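Local coordinates for lipolytic protein G-D-S-L family (Veillonella parvula DSM 2008, PDB 4RW0) that is a GDSL-family lipase/acylhydrolase that probably hydrolyses ester bonds of lipids or other acylated substrates, at residues I7-S12 with R68-M73; G50-I55 with V93-L98; M104-L109 with K141-Y146. All coordinates share one frame; numbering follows the deposited sequence.

Interaction 1 (I7-S12 with R68-M73); sequences ICFGDS and RHIFLM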
loop_
_atom_site.group_PDB
_atom_site.type_symbol
_atom_site.label_atom_id
_atom_site.label_comp_id
_atom_site.label_asym_id
_atom_site.label_seq_id
_atom_site.Cartn_x
_atom_site.Cartn_y
_atom_site.Cartn_z
ATOM N N ILE A 7 -4.872 10.048 -3.118
ATOM C CA ILE A 7 -3.453 10.158 -3.542
ATOM C C ILE A 7 -2.773 8.887 -3.011
ATOM O O ILE A 7 -2.870 8.612 -1.820
ATOM C CB ILE A 7 -2.779 11.381 -2.859
ATOM C CG1 ILE A 7 -3.453 12.647 -3.242
ATOM C CG2 ILE A 7 -1.344 11.503 -3.302
ATOM C CD1 ILE A 7 -3.487 12.897 -4.754
ATOM N N CYS A 8 -2.145 8.086 -3.885
ATOM C CA CYS A 8 -1.510 6.845 -3.503
ATOM C C CYS A 8 0.001 6.872 -3.622
ATOM O O CYS A 8 0.561 7.108 -4.724
ATOM C CB CYS A 8 -2.050 5.636 -4.333
ATOM S SG CYS A 8 -3.884 5.631 -4.364
ATOM N N PHE A 9 0.674 6.550 -2.517
ATOM C CA PHE A 9 2.134 6.420 -2.475
ATOM C C PHE A 9 2.540 5.019 -2.105
ATOM O O PHE A 9 1.822 4.314 -1.335
ATOM C CB PHE A 9 2.691 7.334 -1.368
ATOM C CG PHE A 9 2.493 8.808 -1.618
ATOM C CD1 PHE A 9 3.315 9.496 -2.424
ATOM C CD2 PHE A 9 1.428 9.479 -1.070
ATOM C CE1 PHE A 9 3.126 10.863 -2.681
ATOM C CE2 PHE A 9 1.256 10.828 -1.257
ATOM C CZ PHE A 9 2.096 11.526 -2.089
ATOM N N GLY A 10 3.711 4.635 -2.621
ATOM C CA GLY A 10 4.328 3.352 -2.358
ATOM C C GLY A 10 5.358 2.940 -3.387
ATOM O O GLY A 10 5.919 3.774 -4.073
ATOM N N ASP A 11 5.608 1.636 -3.479
ATOM C CA ASP A 11 6.615 1.142 -4.305
ATOM C C ASP A 11 6.005 0.497 -5.611
ATOM O O ASP A 11 4.959 0.886 -6.081
ATOM C CB ASP A 11 7.503 0.226 -3.507
ATOM C CG ASP A 11 6.743 -1.029 -2.982
ATOM O OD1 ASP A 11 5.607 -1.359 -3.496
ATOM O OD2 ASP A 11 7.230 -1.575 -1.948
ATOM N N SER A 12 6.667 -0.480 -6.169
ATOM C CA SER A 12 6.192 -1.068 -7.441
ATOM C C SER A 12 4.902 -1.842 -7.303
ATOM O O SER A 12 4.168 -1.989 -8.257
ATOM C CB SER A 12 7.309 -1.905 -8.017
ATOM O OG SER A 12 7.491 -2.919 -7.075
ATOM N N ARG A 68 -9.864 14.850 1.118
ATOM C CA ARG A 68 -8.773 14.024 0.567
ATOM C C ARG A 68 -8.398 12.872 1.461
ATOM O O ARG A 68 -8.279 13.029 2.664
ATOM C CB ARG A 68 -7.532 14.892 0.285
ATOM C CG ARG A 68 -6.279 14.145 -0.178
ATOM C CD ARG A 68 -5.085 15.065 -0.160
ATOM N NE ARG A 68 -5.188 16.091 -1.141
ATOM C CZ ARG A 68 -5.003 17.398 -0.898
ATOM N NH1 ARG A 68 -4.656 17.823 0.302
ATOM N NH2 ARG A 68 -5.045 18.252 -1.894
ATOM N N HIS A 69 -8.169 11.705 0.844
ATOM C CA HIS A 69 -7.507 10.600 1.478
ATOM C C HIS A 69 -6.158 10.330 0.824
ATOM O O HIS A 69 -5.943 10.591 -0.371
ATOM C CB HIS A 69 -8.438 9.322 1.455
ATOM C CG HIS A 69 -9.616 9.450 2.389
ATOM N ND1 HIS A 69 -10.713 10.242 2.104
ATOM C CD2 HIS A 69 -9.888 8.855 3.576
ATOM C CE1 HIS A 69 -11.593 10.156 3.085
ATOM N NE2 HIS A 69 -11.102 9.346 4.005
ATOM N N ILE A 70 -5.253 9.839 1.617
ATOM C CA ILE A 70 -3.892 9.538 1.220
ATOM C C ILE A 70 -3.618 8.095 1.585
ATOM O O ILE A 70 -3.571 7.719 2.760
ATOM C CB ILE A 70 -2.877 10.462 1.866
ATOM C CG1 ILE A 70 -3.215 11.883 1.548
ATOM C CG2 ILE A 70 -1.446 10.128 1.454
ATOM C CD1 ILE A 70 -2.540 12.880 2.398
ATOM N N PHE A 71 -3.409 7.268 0.559
ATOM C CA PHE A 71 -3.047 5.885 0.784
ATOM C C PHE A 71 -1.518 5.716 0.819
ATOM O O PHE A 71 -0.864 6.291 -0.005
ATOM C CB PHE A 71 -3.641 5.026 -0.365
ATOM C CG PHE A 71 -3.086 3.596 -0.380
ATOM C CD1 PHE A 71 -3.692 2.606 0.397
ATOM C CD2 PHE A 71 -1.913 3.285 -1.020
ATOM C CE1 PHE A 71 -3.202 1.340 0.430
ATOM C CE2 PHE A 71 -1.403 1.975 -0.967
ATOM C CZ PHE A 71 -2.054 1.018 -0.205
ATOM N N LEU A 72 -0.958 4.967 1.755
ATOM C CA LEU A 72 0.455 4.719 1.864
ATOM C C LEU A 72 0.686 3.207 2.064
ATOM O O LEU A 72 0.042 2.543 2.878
ATOM C CB LEU A 72 1.041 5.333 3.150
ATOM C CG LEU A 72 0.711 6.749 3.395
ATOM C CD1 LEU A 72 1.263 7.168 4.739
ATOM C CD2 LEU A 72 1.357 7.512 2.255
HETATM N N MSE A 73 1.698 2.714 1.418
HETATM C CA MSE A 73 2.147 1.340 1.656
HETATM C C MSE A 73 3.553 1.163 1.167
HETATM O O MSE A 73 3.857 1.462 -0.028
HETATM C CB MSE A 73 1.174 0.357 0.924
HETATM C CG MSE A 73 1.700 -1.029 1.099
HETATM SE SE MSE A 73 0.423 -2.380 0.295
HETATM C CE MSE A 73 0.479 -1.929 -1.652
HETATM O O HOH W 1 3.537 -0.173 -2.120
#
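Phe-71 N gives its hydrogen to Ile-7 O at 2.8 Å, the shortest bond between the two strands, and it lies nearly along the C=O axis. The CA of Ile-70 adds a C-H...O contact to the same oxygen. Phe-71 then answers through its carbonyl: Phe-9 N donates to Phe-71 O at 3.0 Å, almost straight at 174°. Ile-7 N to His-69 O extends the parallel pairing at one end; at the other, Met-73 N to Phe-9 O is longer and more bent (3.2 Å, 140°).

The side chains alternate between two faces. On one, Ile-70 CG2 lies at the edge of the Phe-9 ring, in its plane, 3.9 Å from Phe-9 CD2, while Leu-72 CD2 lies alongside, 3.9 Å from Phe-9 CB. Helix 48-59 packs on this face through Met-51 and Ile-55. On the other, Phe-71 has CG anti to the backbone N (chi1 168°), and its ring meets Cys-8 obliquely, CD2 being 4.1 Å from Cys-8 CB. Cys-8 SG makes a sulfur-aromatic contact with that ring, and Trp-25 meets it edge-to-face.

Beyond the strands a water accepts from Asp-11 N and donates to Met-73 O at 2.7 Å. Asp-11 caps the next helix through Ile-13 N, and Ser-12 OG bonds His-165 NE2. Gly-Asp-Ser at this strand end is the signature of the GDSL (SGNH) hydrolases, that serine probably the nucleophile.

Interaction 2 (G50-I55 with V93-L98); sequences GMIYNI and VKAIEL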
loop_
_atom_site.group_PDB
_atom_site.type_symbol
_atom_site.label_atom_id
_atom_site.label_comp_id
_atom_site.label_asym_id
_atom_site.label_seq_id
_atom_site.Cartn_x
_atom_site.Cartn_y
_atom_site.Cartn_z
ATOM N N GLY A 50 12.523 6.834 0.872
ATOM C CA GLY A 50 12.211 7.423 -0.441
ATOM C C GLY A 50 10.754 7.832 -0.629
ATOM O O GLY A 50 10.410 8.892 -1.204
HETATM N N MSE A 51 9.853 7.047 -0.080
HETATM C CA MSE A 51 8.413 7.425 -0.111
HETATM C C MSE A 51 8.142 8.710 0.669
HETATM O O MSE A 51 7.333 9.486 0.303
HETATM C CB MSE A 51 7.526 6.289 0.434
HETATM C CG MSE A 51 6.029 6.649 0.402
HETATM SE SE MSE A 51 4.815 5.148 0.979
HETATM C CE MSE A 51 5.203 5.273 2.904
ATOM N N ILE A 52 8.742 8.859 1.840
ATOM C CA ILE A 52 8.678 10.132 2.589
ATOM C C ILE A 52 9.062 11.291 1.738
ATOM O O ILE A 52 8.354 12.334 1.695
ATOM C CB ILE A 52 9.508 10.056 3.899
ATOM C CG1 ILE A 52 8.822 9.093 4.842
ATOM C CG2 ILE A 52 9.616 11.437 4.572
ATOM C CD1 ILE A 52 9.597 8.702 6.071
ATOM N N TYR A 53 10.150 11.153 1.017
ATOM C CA TYR A 53 10.529 12.225 0.098
ATOM C C TYR A 53 9.446 12.530 -0.949
ATOM O O TYR A 53 9.142 13.695 -1.258
ATOM C CB TYR A 53 11.875 11.967 -0.598
ATOM C CG TYR A 53 13.067 11.737 0.326
ATOM C CD1 TYR A 53 13.162 12.324 1.612
ATOM C CD2 TYR A 53 14.080 10.878 -0.056
ATOM C CE1 TYR A 53 14.243 12.052 2.459
ATOM C CE2 TYR A 53 15.163 10.584 0.781
ATOM C CZ TYR A 53 15.263 11.224 2.026
ATOM O OH TYR A 53 16.341 10.814 2.757
ATOM N N ASN A 54 8.836 11.469 -1.507
ATOM C CA ASN A 54 7.729 11.684 -2.452
ATOM C C ASN A 54 6.585 12.407 -1.840
ATOM O O ASN A 54 5.974 13.262 -2.458
ATOM C CB ASN A 54 7.286 10.372 -3.069
ATOM C CG ASN A 54 8.368 9.757 -3.963
ATOM O OD1 ASN A 54 9.211 10.435 -4.508
ATOM N ND2 ASN A 54 8.288 8.478 -4.153
ATOM N N ILE A 55 6.269 12.055 -0.580
ATOM C CA ILE A 55 5.161 12.681 0.084
ATOM C C ILE A 55 5.470 14.155 0.345
ATOM O O ILE A 55 4.625 15.008 0.181
ATOM C CB ILE A 55 4.857 11.952 1.416
ATOM C CG1 ILE A 55 4.348 10.575 1.123
ATOM C CG2 ILE A 55 3.809 12.647 2.190
ATOM C CD1 ILE A 55 4.276 9.697 2.377
ATOM N N VAL A 93 5.565 5.032 10.336
ATOM C CA VAL A 93 4.875 5.982 11.209
ATOM C C VAL A 93 5.177 7.453 10.902
ATOM O O VAL A 93 4.253 8.289 10.849
ATOM C CB VAL A 93 5.194 5.679 12.706
ATOM C CG1 VAL A 93 4.666 6.786 13.557
ATOM C CG2 VAL A 93 4.600 4.338 13.116
ATOM N N LYS A 94 6.433 7.761 10.604
ATOM C CA LYS A 94 6.822 9.099 10.167
ATOM C C LYS A 94 6.093 9.521 8.908
ATOM O O LYS A 94 5.512 10.595 8.806
ATOM C CB LYS A 94 8.316 9.117 9.907
ATOM C CG LYS A 94 9.066 9.443 11.176
ATOM C CD LYS A 94 10.538 8.998 11.188
ATOM C CE LYS A 94 11.420 9.581 10.092
ATOM N NZ LYS A 94 12.838 9.144 10.277
ATOM N N ALA A 95 6.009 8.599 7.979
ATOM C CA ALA A 95 5.230 8.857 6.765
ATOM C C ALA A 95 3.772 9.119 7.060
ATOM O O ALA A 95 3.180 10.054 6.476
ATOM C CB ALA A 95 5.409 7.705 5.797
ATOM N N ILE A 96 3.203 8.336 7.981
ATOM C CA ILE A 96 1.809 8.450 8.313
ATOM C C ILE A 96 1.518 9.775 8.998
ATOM O O ILE A 96 0.512 10.442 8.704
ATOM C CB ILE A 96 1.359 7.260 9.210
ATOM C CG1 ILE A 96 1.402 5.915 8.467
ATOM C CG2 ILE A 96 -0.012 7.505 9.808
ATOM C CD1 ILE A 96 1.411 4.692 9.379
ATOM N N GLU A 97 2.424 10.189 9.875
ATOM C CA GLU A 97 2.272 11.526 10.594
ATOM C C GLU A 97 2.385 12.673 9.626
ATOM O O GLU A 97 1.564 13.600 9.647
ATOM C CB GLU A 97 3.317 11.651 11.679
ATOM C CG GLU A 97 3.113 10.628 12.786
ATOM C CD GLU A 97 4.258 10.577 13.821
ATOM O OE1 GLU A 97 5.403 11.081 13.570
ATOM O OE2 GLU A 97 3.988 9.991 14.900
ATOM N N LEU A 98 3.324 12.564 8.689
ATOM C CA LEU A 98 3.439 13.580 7.656
ATOM C C LEU A 98 2.217 13.651 6.777
ATOM O O LEU A 98 1.593 14.708 6.635
ATOM C CB LEU A 98 4.709 13.340 6.836
ATOM C CG LEU A 98 4.862 14.247 5.616
ATOM C CD1 LEU A 98 4.953 15.723 6.064
ATOM C CD2 LEU A 98 6.050 13.795 4.756
#
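Ile-52 and Ile-55 share one conformation, CG1 anti to the carbonyl carbon (chi1 -68° and -67°); both turn the CG1 branch to Ala-95, and Ile-55 also sets CG2 against Leu-98. Ile-52 lays CG1 against Ala-95 CB at 3.8 Å, and its CD1 ends beside Lys-94 CB. Ile-55 sends CD1 to Ala-95 CB as well, but its closer touch is CG2 on Leu-98 CD2 at 3.6 Å, the two side chains overlapping as they point opposite ways. Selenomethionine Met-51 bends at chi3, and its CE comes within 3.8 Å of Ala-95 CB.

The Ala-95 methyl is thus met by three side chains of helix 48-59. The two helices run nearly parallel, 8° apart with axes 9.7 Å from each other, side by side on the same face of the parallel sheet in the alpha/beta/alpha sandwich of the SGNH hydrolases. On the side facing the sheet, Met-51 and Ile-55 rest on Phe-9, and Ile-96 on Leu-72.

No hydrogen bond crosses between the segments. Toward the outside, Leu-98 CD2 also comes 4.3 Å from Ile-52 CG2, and the exposed Lys-94 side chain crosses Ile-52 at the margin of the contact.

Interaction 3 (M104-L109 with K141-Y146); sequences MVIIGL and KVIDFY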
loop_
_atom_site.group_PDB
_atom_site.type_symbol
_atom_site.label_atom_id
_atom_site.label_comp_id
_atom_site.label_asym_id
_atom_site.label_seq_id
_atom_site.Cartn_x
_atom_site.Cartn_y
_atom_site.Cartn_z
HETATM N N MSE A 104 -6.635 12.494 5.209
HETATM C CA MSE A 104 -6.939 11.304 6.059
HETATM C C MSE A 104 -6.251 10.112 5.437
HETATM O O MSE A 104 -6.472 9.789 4.250
HETATM C CB MSE A 104 -8.467 11.154 6.031
HETATM C CG MSE A 104 -9.190 12.300 6.796
HETATM SE SE MSE A 104 -11.110 12.124 6.576
HETATM C CE MSE A 104 -11.328 13.057 4.868
ATOM N N VAL A 105 -5.437 9.435 6.223
ATOM C CA VAL A 105 -4.546 8.427 5.759
ATOM C C VAL A 105 -5.253 7.067 5.755
ATOM O O VAL A 105 -6.091 6.781 6.605
ATOM C CB VAL A 105 -3.327 8.344 6.663
ATOM C CG1 VAL A 105 -2.482 7.147 6.380
ATOM C CG2 VAL A 105 -2.451 9.595 6.504
ATOM N N ILE A 106 -4.911 6.279 4.763
ATOM C CA ILE A 106 -5.279 4.843 4.682
ATOM C C ILE A 106 -4.020 4.064 4.523
ATOM O O ILE A 106 -3.196 4.366 3.655
ATOM C CB ILE A 106 -6.223 4.588 3.503
ATOM C CG1 ILE A 106 -7.463 5.438 3.631
ATOM C CG2 ILE A 106 -6.553 3.104 3.445
ATOM C CD1 ILE A 106 -8.248 5.580 2.351
ATOM N N ILE A 107 -3.848 3.055 5.367
ATOM C CA ILE A 107 -2.670 2.260 5.383
ATOM C C ILE A 107 -2.871 0.906 4.679
ATOM O O ILE A 107 -3.871 0.237 4.939
ATOM C CB ILE A 107 -2.253 1.957 6.862
ATOM C CG1 ILE A 107 -1.924 3.243 7.597
ATOM C CG2 ILE A 107 -1.024 1.091 6.921
ATOM C CD1 ILE A 107 -1.737 3.045 9.087
ATOM N N GLY A 108 -1.938 0.521 3.806
ATOM C CA GLY A 108 -1.976 -0.798 3.182
ATOM C C GLY A 108 -0.961 -1.677 3.827
ATOM O O GLY A 108 0.133 -1.225 4.143
ATOM N N LEU A 109 -1.318 -2.925 4.107
ATOM C CA LEU A 109 -0.366 -3.884 4.667
ATOM C C LEU A 109 0.220 -4.629 3.498
ATOM O O LEU A 109 -0.495 -5.345 2.812
ATOM C CB LEU A 109 -1.062 -4.854 5.619
ATOM C CG LEU A 109 -1.908 -4.183 6.681
ATOM C CD1 LEU A 109 -2.627 -5.207 7.574
ATOM C CD2 LEU A 109 -1.068 -3.252 7.539
ATOM N N LYS A 141 -8.030 3.797 8.871
ATOM C CA LYS A 141 -8.399 2.623 8.076
ATOM C C LYS A 141 -7.230 1.854 7.508
ATOM O O LYS A 141 -6.246 2.440 7.131
ATOM C CB LYS A 141 -9.342 3.037 6.987
ATOM C CG LYS A 141 -10.767 2.949 7.477
ATOM C CD LYS A 141 -11.690 3.489 6.437
ATOM C CE LYS A 141 -11.765 4.993 6.550
ATOM N NZ LYS A 141 -12.882 5.366 7.457
ATOM N N VAL A 142 -7.337 0.524 7.535
ATOM C CA VAL A 142 -6.340 -0.401 7.073
ATOM C C VAL A 142 -6.882 -1.279 5.911
ATOM O O VAL A 142 -8.006 -1.767 5.951
ATOM C CB VAL A 142 -5.873 -1.318 8.205
ATOM C CG1 VAL A 142 -5.008 -2.440 7.683
ATOM C CG2 VAL A 142 -5.097 -0.526 9.218
ATOM N N ILE A 143 -6.067 -1.466 4.882
ATOM C CA ILE A 143 -6.333 -2.466 3.854
ATOM C C ILE A 143 -5.345 -3.628 3.952
ATOM O O ILE A 143 -4.147 -3.483 3.662
ATOM C CB ILE A 143 -6.315 -1.857 2.413
ATOM C CG1 ILE A 143 -7.204 -0.620 2.305
ATOM C CG2 ILE A 143 -6.680 -2.952 1.378
ATOM C CD1 ILE A 143 -7.030 0.170 0.998
ATOM N N ASP A 144 -5.840 -4.800 4.352
ATOM C CA ASP A 144 -4.981 -5.969 4.638
ATOM C C ASP A 144 -4.756 -6.761 3.382
ATOM O O ASP A 144 -5.358 -7.853 3.196
ATOM C CB ASP A 144 -5.598 -6.878 5.736
ATOM C CG ASP A 144 -4.675 -8.034 6.149
ATOM O OD1 ASP A 144 -3.515 -8.182 5.697
ATOM O OD2 ASP A 144 -5.116 -8.860 6.960
ATOM N N PHE A 145 -3.876 -6.262 2.502
ATOM C CA PHE A 145 -3.570 -7.005 1.293
ATOM C C PHE A 145 -2.863 -8.305 1.580
ATOM O O PHE A 145 -2.971 -9.286 0.815
ATOM C CB PHE A 145 -2.711 -6.169 0.367
ATOM C CG PHE A 145 -3.373 -4.914 -0.161
ATOM C CD1 PHE A 145 -4.411 -4.975 -1.104
ATOM C CD2 PHE A 145 -2.904 -3.651 0.217
ATOM C CE1 PHE A 145 -4.953 -3.832 -1.639
ATOM C CE2 PHE A 145 -3.452 -2.505 -0.321
ATOM C CZ PHE A 145 -4.491 -2.587 -1.257
ATOM N N TYR A 146 -2.065 -8.311 2.652
ATOM C CA TYR A 146 -1.245 -9.449 2.970
ATOM C C TYR A 146 -2.136 -10.723 3.057
ATOM O O TYR A 146 -1.828 -11.744 2.429
ATOM C CB TYR A 146 -0.526 -9.288 4.348
ATOM C CG TYR A 146 0.334 -10.491 4.710
ATOM C CD1 TYR A 146 -0.204 -11.628 5.301
ATOM C CD2 TYR A 146 1.677 -10.501 4.434
ATOM C CE1 TYR A 146 0.572 -12.751 5.568
ATOM C CE2 TYR A 146 2.440 -11.599 4.684
ATOM C CZ TYR A 146 1.889 -12.726 5.275
ATOM O OH TYR A 146 2.757 -13.800 5.477
HETATM O O HOH W 2 -8.512 6.441 7.652
#
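Leu-109 is the bump that fills the angle between Val-142 and Asp-144. Its CG is anti to the carbonyl carbon (chi1 -51°), which places it 3.7 Å from Val-142 CG1, the two side chains crossing at about a right angle. Leu-109 CD1 also rests 3.6 Å from Asp-144 OD1. That carboxylate caps the start of helix 145-154, where OD2 bonds Thr-147 OG1. An alanine in place of Leu-109 would probably open a gap beside Val-142 CG1 and Asp-144 CB, where CG and the two methyls had packed.

Behind these side chains the backbones pair in parallel: Ile-107 N to Lys-141 O, Ile-143 N to Ile-107 O at 2.8 Å, and Leu-109 N to Ile-143 O. This is the closing strand pair of a beta-alpha-beta unit, strand 104-108 leading through helix 120-138 to the outermost strand 141-143. At its start a water takes the place of a direct bond, donating to Val-105 O and accepting from Lys-141 N at 3.0 Å.

On the face opposite Ile-107 and Val-142, Ile-106 CG2 sits obliquely against Ile-143 CD1 at 3.9 Å. Gly-108 contributes no side chain there, and Phe-145 CE2 comes to 4.2 Å from Gly-108 CA; a CB on that glycine would be tight against the ring. Ile-143 CG2 lies over one face of this ring, offset toward the rim, and Leu-109 O stands at its edge, 3.4 Å from Phe-145 CB.

How the interactions relate
Interactions 1 and 3 are strand pairings in one parallel sheet, and strands 69-73 and 104-108 join them as neighbours: Ile-70 O to Ile-106 N and Ile-70 N to Met-104 O are probable hydrogen bonds. Interaction 1 is central and wholly buried, whereas interaction 3 reaches the sheet's outermost strand, with Lys-141 exposed. Interaction 2 lies farther from the chain's centre and holds two helices together by apolar side chains alone, where the strand pairs rely on backbone bonds and a bridging water each. It sits directly on the sheet: Ile-55 CD1 packs on Leu-72 CD2 of interaction 1, and Ile-96 CD1 on Ile-107 CD1 of interaction 3.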